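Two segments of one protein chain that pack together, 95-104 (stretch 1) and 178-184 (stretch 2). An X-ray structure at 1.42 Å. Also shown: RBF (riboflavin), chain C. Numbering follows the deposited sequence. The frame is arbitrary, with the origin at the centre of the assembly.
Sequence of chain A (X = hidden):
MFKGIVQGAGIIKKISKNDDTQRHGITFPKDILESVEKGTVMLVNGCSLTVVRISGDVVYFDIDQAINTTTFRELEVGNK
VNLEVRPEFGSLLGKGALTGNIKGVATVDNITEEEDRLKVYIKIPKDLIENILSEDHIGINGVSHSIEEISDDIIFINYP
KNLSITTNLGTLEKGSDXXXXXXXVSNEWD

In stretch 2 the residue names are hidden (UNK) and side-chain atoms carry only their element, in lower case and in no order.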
# COMPACT_ATOMS: atom_id res chain seq x y z
N LYS A 95 8.64 -14.55 6.35
CA LYS A 95 8.78 -13.71 5.17
C LYS A 95 7.54 -13.33 4.34
O LYS A 95 7.29 -13.77 3.19
CB LYS A 95 10.01 -14.02 4.32
CG LYS A 95 10.55 -12.71 3.77
CD LYS A 95 11.91 -12.82 3.04
CE LYS A 95 11.74 -13.10 1.54
NZ LYS A 95 13.10 -13.41 0.97
N GLY A 96 6.75 -12.50 4.94
CA GLY A 96 5.88 -11.69 4.11
C GLY A 96 6.75 -10.46 3.82
O GLY A 96 6.21 -9.37 3.75
N ALA A 97 8.06 -10.49 3.79
CA ALA A 97 8.78 -9.27 3.40
C ALA A 97 8.32 -8.72 2.10
O ALA A 97 8.04 -9.43 1.21
CB ALA A 97 10.32 -9.42 3.33
N LEU A 98 8.30 -7.40 2.04
CA LEU A 98 7.87 -6.77 0.72
C LEU A 98 8.99 -6.11 0.05
O LEU A 98 9.88 -5.54 0.72
CB LEU A 98 6.74 -5.69 1.05
CG LEU A 98 5.48 -6.25 1.67
CD1 LEU A 98 4.52 -4.98 1.85
CD2 LEU A 98 4.85 -7.31 0.91
N THR A 99 9.02 -6.17 -1.28
CA THR A 99 10.00 -5.47 -2.05
C THR A 99 9.64 -4.03 -2.49
O THR A 99 10.52 -3.24 -2.77
CB THR A 99 10.35 -6.19 -3.39
OG1 THR A 99 9.26 -6.18 -4.30
CG2 THR A 99 10.83 -7.62 -3.20
N GLY A 100 8.31 -3.78 -2.44
CA GLY A 100 7.87 -2.42 -2.97
C GLY A 100 7.56 -2.47 -4.45
O GLY A 100 7.23 -1.42 -5.04
N ASN A 101 7.68 -3.58 -5.15
CA ASN A 101 7.38 -3.70 -6.60
C ASN A 101 5.95 -4.17 -6.66
O ASN A 101 5.63 -5.36 -6.45
CB ASN A 101 8.26 -4.78 -7.30
CG ASN A 101 7.88 -4.91 -8.76
OD1 ASN A 101 7.56 -5.99 -9.23
ND2 ASN A 101 7.94 -3.87 -9.46
N ILE A 102 4.97 -3.23 -6.88
CA ILE A 102 3.61 -3.65 -6.96
C ILE A 102 3.37 -4.37 -8.34
O ILE A 102 3.74 -3.88 -9.38
CB ILE A 102 2.71 -2.36 -6.88
CG1 ILE A 102 2.86 -1.66 -5.48
CG2 ILE A 102 1.30 -2.61 -7.27
CD1 ILE A 102 2.51 -2.63 -4.37
N LYS A 103 2.72 -5.47 -8.21
CA LYS A 103 2.39 -6.32 -9.41
C LYS A 103 1.25 -5.74 -10.18
O LYS A 103 1.20 -5.96 -11.43
CB LYS A 103 2.09 -7.72 -8.96
CG LYS A 103 3.28 -8.30 -8.25
CD LYS A 103 4.65 -7.98 -8.89
CE LYS A 103 5.73 -8.80 -8.17
NZ LYS A 103 7.09 -8.16 -8.28
N GLY A 104 0.27 -5.12 -9.56
CA GLY A 104 -0.76 -4.46 -10.34
C GLY A 104 -1.89 -4.09 -9.38
O GLY A 104 -1.81 -4.26 -8.14
N UNK A 178 -6.82 -1.27 -4.99
CA UNK A 178 -5.64 -1.49 -4.06
C UNK A 178 -4.44 -1.92 -4.88
O UNK A 178 -4.55 -2.51 -5.94
c UNK A 178 -5.98 -2.54 -3.01
c UNK A 178 -6.25 -3.92 -3.65
c UNK A 178 -7.11 -2.17 -2.12
N UNK A 179 -3.27 -1.59 -4.32
CA UNK A 179 -1.97 -2.08 -4.88
C UNK A 179 -1.68 -3.45 -4.32
O UNK A 179 -1.65 -3.64 -3.10
c UNK A 179 -0.82 -1.17 -4.42
o UNK A 179 -1.50 0.44 -6.13
c UNK A 179 -0.91 0.24 -5.02
n UNK A 179 -0.26 1.20 -4.40
N UNK A 180 -1.44 -4.41 -5.24
CA UNK A 180 -1.09 -5.81 -4.76
C UNK A 180 0.35 -6.12 -5.06
O UNK A 180 0.86 -5.83 -6.19
c UNK A 180 -3.49 -6.48 -5.33
c UNK A 180 -1.65 -8.28 -5.14
c UNK A 180 -2.05 -6.80 -5.52
N UNK A 181 1.01 -6.66 -4.02
CA UNK A 181 2.38 -7.18 -4.20
C UNK A 181 2.26 -8.67 -3.88
O UNK A 181 1.94 -9.09 -2.78
c UNK A 181 5.92 -6.58 -3.01
c UNK A 181 3.47 -6.55 -3.32
o UNK A 181 5.93 -5.51 -2.43
o UNK A 181 6.99 -7.28 -3.03
c UNK A 181 4.82 -7.21 -3.62
N UNK A 182 2.47 -9.50 -4.91
CA UNK A 182 2.53 -10.95 -4.68
C UNK A 182 3.99 -11.33 -4.33
O UNK A 182 4.97 -10.73 -4.80
c UNK A 182 2.08 -11.73 -5.91
c UNK A 182 0.62 -11.33 -6.26
o UNK A 182 2.95 -11.37 -6.99
N UNK A 183 4.08 -12.45 -3.58
CA UNK A 183 5.24 -12.83 -2.74
C UNK A 183 5.44 -14.31 -2.80
O UNK A 183 5.47 -14.97 -1.71
c UNK A 183 4.95 -12.52 -1.27
c UNK A 183 4.30 -11.08 0.58
c UNK A 183 4.66 -11.09 -0.86
c UNK A 183 5.87 -10.10 -1.10
N UNK A 184 5.65 -14.85 -4.01
CA UNK A 184 6.08 -14.14 -5.25
C UNK A 184 6.06 -15.08 -6.46
O UNK A 184 6.50 -16.26 -6.36
n UNK A 184 8.49 -13.56 -2.92
c UNK A 184 7.51 -13.58 -5.11
o UNK A 184 8.70 -15.48 -4.16
c UNK A 184 8.30 -14.28 -4.03
N1 RBF C . 8.41 4.51 -9.36
C2 RBF C . 7.92 5.76 -9.47
O2 RBF C . 6.90 6.01 -10.19
N3 RBF C . 8.45 6.85 -8.77
C4 RBF C . 9.54 6.68 -7.89
O4 RBF C . 9.96 7.68 -7.29
C4A RBF C . 10.07 5.38 -7.86
N5 RBF C . 11.26 5.19 -7.06
C5A RBF C . 11.77 3.89 -7.01
C6 RBF C . 12.99 3.74 -6.34
C7 RBF C . 13.51 2.42 -6.34
C7M RBF C . 14.90 2.28 -5.63
C8 RBF C . 12.89 1.35 -6.90
C8M RBF C . 13.49 0.01 -6.79
C9 RBF C . 11.63 1.52 -7.57
C9A RBF C . 11.13 2.82 -7.70
N10 RBF C . 9.93 3.06 -8.45
C10 RBF C . 9.49 4.35 -8.56
C1' RBF C . 9.31 2.06 -9.22
C2' RBF C . 8.03 1.49 -8.64
O2' RBF C . 8.30 0.98 -7.29
C3' RBF C . 7.54 0.39 -9.44
O3' RBF C . 7.34 1.00 -10.82
C4' RBF C . 6.12 -0.07 -9.06
O4' RBF C . 6.18 -0.80 -7.82
C5' RBF C . 5.52 -1.01 -10.12
O5' RBF C . 4.16 -1.34 -9.83
O HOH W 1 4.82 -15.35 1.40

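Position 178 carries three side-chain carbons, one bearing the other two. They stay clear of stretch 1, and the fork directly on CB makes this Val178, a beta-branched residue well suited to an extended strand.

Position 179 has two carbons, the second holding one oxygen and one nitrogen. The CB of position 179 lies 3.6 Å from Ile102 CD1. This short amide is Asn179: its aliphatic root packs on isoleucine while OD1 and ND2 are hydrogen-bonded elsewhere in the structure, which lets a polar group be buried here.

At position 180 three carbons again branch at the first, and the CB of position 180 lies 3.7 Å from Gly104 O. This is Val180, compact enough for a buried strand position. Its backbone does the pairing: Val180 N donates to Gly104 O at 2.9 Å, and Val180 O accepts from Lys103 N at 2.8 Å and, weakly, from Gly104 N at 3.5 Å. The result is an antiparallel bridge with Gly104. Ile102 CG2 approaches Val180 O to 3.4 Å.

Position 181 shows an unbranched run of three carbons ending in two oxygens, which reach the backbone N of Thr99 and Gly100 and Thr99 OG1; this is Glu181. With chi1 and chi2 both t, the chain is extended and carries its acid to the loop. Glu181 OE2 accepts from Thr99 N at 2.9 Å and from Thr99 OG1 at 2.8 Å, while Glu181 OE1 accepts from Gly100 N at 2.9 Å. A carboxylate, all acceptor, matches these three donors.

Position 182 has one carbon bearing an oxygen and a second carbon, the oxygen against the aliphatic part of Lys103: Thr182. Thr182 OG1 lies 3.3 Å from Lys103 CG; a small beta-branched residue suits the extended backbone and lets the lysine chain lie close.

Position 183 holds four carbons forked at the second; its CB points toward stretch 1, and its end carbons touch Gly96, Ala97 and Leu98. This is Leu183. Leu183 CD2 lies 3.6 Å from Leu98 CD2 and 3.2 Å from Ala97 O, and Leu183 CD1 is 3.9 Å from Gly96 CA. The fork beyond CB lets both methyls meet this surface.

Position 184 has two carbons, the second with an oxygen and a nitrogen, and makes no contact with stretch 1. It is Asn184, exposed after a cis peptide bond, where a polar amide is at ease.

The contact combines a backbone bridge at Gly104, a carboxylate holding the loop at Thr99 and Gly100, and an apolar patch where Leu183 meets Leu98. The anchored loop also faces riboflavin: Ile102 N donates to ligand O4' at 2.9 Å and Ile102 O accepts from ligand O5' at 2.6 Å.

Stretch 2, residues 178-184: VNVETLN
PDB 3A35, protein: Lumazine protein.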